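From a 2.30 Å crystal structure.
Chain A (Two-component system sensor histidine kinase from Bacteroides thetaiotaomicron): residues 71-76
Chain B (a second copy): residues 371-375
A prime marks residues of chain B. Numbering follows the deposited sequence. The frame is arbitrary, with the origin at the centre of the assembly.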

# COMPACT_ATOMS: atom_id res chain seq x y z
N ILE A 71 14.71 3.34 -15.61
CA ILE A 71 14.45 4.64 -15.07
C ILE A 71 13.14 5.24 -15.66
O ILE A 71 12.84 5.12 -16.85
CB ILE A 71 15.69 5.59 -15.32
CG1 ILE A 71 16.96 5.04 -14.64
CG2 ILE A 71 15.46 6.94 -14.81
CD1 ILE A 71 16.83 4.74 -13.10
N ASP A 72 12.37 5.90 -14.79
CA ASP A 72 11.19 6.69 -15.21
C ASP A 72 10.14 5.89 -15.98
O ASP A 72 9.36 6.48 -16.70
CB ASP A 72 11.62 7.91 -16.01
CG ASP A 72 12.42 8.90 -15.17
OD1 ASP A 72 12.43 8.74 -13.93
OD2 ASP A 72 12.99 9.85 -15.78
N ASN A 73 10.15 4.56 -15.83
CA ASN A 73 9.24 3.64 -16.51
C ASN A 73 9.36 3.83 -18.02
O ASN A 73 8.34 3.70 -18.76
CB ASN A 73 7.75 3.90 -16.07
CG ASN A 73 6.80 2.72 -16.41
OD1 ASN A 73 7.21 1.59 -16.62
ND2 ASN A 73 5.52 3.00 -16.43
N THR A 74 10.55 4.16 -18.51
CA THR A 74 10.69 4.31 -19.96
C THR A 74 12.13 4.25 -20.47
O THR A 74 12.31 4.25 -21.65
CB THR A 74 10.10 5.65 -20.44
OG1 THR A 74 10.01 5.64 -21.87
CG2 THR A 74 11.01 6.80 -20.04
N TYR A 75 13.13 4.20 -19.59
CA TYR A 75 14.55 4.14 -20.02
C TYR A 75 15.25 2.90 -19.48
O TYR A 75 15.08 2.53 -18.31
CB TYR A 75 15.38 5.35 -19.54
CG TYR A 75 14.89 6.70 -19.95
CD1 TYR A 75 14.34 7.60 -19.01
CD2 TYR A 75 14.97 7.09 -21.28
CE1 TYR A 75 13.88 8.87 -19.42
CE2 TYR A 75 14.51 8.33 -21.70
CZ TYR A 75 13.97 9.22 -20.74
OH TYR A 75 13.47 10.43 -21.14
N LEU A 76 16.08 2.29 -20.31
CA LEU A 76 17.04 1.35 -19.79
C LEU A 76 18.39 2.05 -19.64
O LEU A 76 18.99 2.46 -20.63
CB LEU A 76 17.14 0.12 -20.72
CG LEU A 76 15.78 -0.57 -21.02
CD1 LEU A 76 15.95 -1.75 -21.97
CD2 LEU A 76 15.09 -1.02 -19.75
N SER B 371 2.54 11.89 -20.99
CA SER B 371 3.58 11.69 -21.99
C SER B 371 4.92 11.24 -21.35
O SER B 371 5.66 10.55 -22.02
CB SER B 371 3.82 12.96 -22.86
OG SER B 371 4.02 14.11 -22.01
N HIS B 372 5.18 11.60 -20.08
CA HIS B 372 6.46 11.35 -19.35
C HIS B 372 6.22 11.56 -17.87
O HIS B 372 5.45 12.46 -17.48
CB HIS B 372 7.58 12.32 -19.77
CG HIS B 372 8.97 11.78 -19.60
ND1 HIS B 372 9.60 11.68 -18.38
CD2 HIS B 372 9.85 11.31 -20.51
CE1 HIS B 372 10.81 11.15 -18.54
NE2 HIS B 372 10.98 10.92 -19.82
N ASN B 373 6.89 10.76 -17.03
CA ASN B 373 6.74 10.89 -15.59
C ASN B 373 7.44 12.09 -14.94
O ASN B 373 7.02 12.56 -13.86
CB ASN B 373 7.22 9.59 -14.93
CG ASN B 373 6.18 8.50 -15.02
OD1 ASN B 373 5.01 8.78 -15.24
ND2 ASN B 373 6.58 7.28 -14.86
N ARG B 374 8.51 12.55 -15.56
CA ARG B 374 9.36 13.54 -14.92
C ARG B 374 8.79 14.95 -15.15
O ARG B 374 8.82 15.48 -16.25
CB ARG B 374 10.81 13.38 -15.41
CG ARG B 374 11.85 14.21 -14.67
CD ARG B 374 13.30 13.62 -14.78
NE ARG B 374 13.46 12.30 -14.20
CZ ARG B 374 13.68 12.04 -12.91
NH1 ARG B 374 13.81 13.02 -11.98
NH2 ARG B 374 13.78 10.78 -12.54
N ILE B 375 8.21 15.51 -14.10
CA ILE B 375 7.54 16.79 -14.12
C ILE B 375 8.60 17.78 -13.71
O ILE B 375 9.37 17.52 -12.75
CB ILE B 375 6.44 16.83 -13.02
CG1 ILE B 375 5.46 15.63 -13.14
CG2 ILE B 375 5.69 18.17 -13.11
CD1 ILE B 375 4.94 15.46 -14.50
O HOH W 1 8.32 8.58 -18.03

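In chain A the backbone doubles back on itself: Ile71 N donates to Tyr75 O (2.8 Å), while Ile71 O accepts from Thr74 N (3.0 Å) and Tyr75 N (2.9 Å). Asp72 and Asn73, at the tip of this tight turn, both have positive phi (57°), a conformation that Asp and Asn tolerate better than most residues.

Asp72 points its CA-to-CB bond toward chain B. With chi1 at m, its carboxylate meets the guanidinium edge of Arg374′ in a two-pronged salt bridge: NH2 of Arg374′ donates to OD1 of Asp72 (2.8 Å), and NE of Arg374′ donates to OD2 of Asp72 (3.0 Å, nearly straight at 168°). The arginine begins extended, t then t, and bends at chi3 (m), which turns its NE and NH2 edge to the acid.

His372′ uses both ring nitrogens. ND1 of His372′ accepts from the backbone N of Arg374′ (3.1 Å), bracing the t rotamer, and NE2 of His372′ hydrogen-bonds OH of Tyr75 (2.9 Å). Tyr75 starts sideways, but its long side chain carries the hydroxyl across; the two rings meet rim to rim, without stacking.

A water joins the backbones, donating to O of Asp72 (2.7 Å) and accepting from N of Asn373′ (2.8 Å).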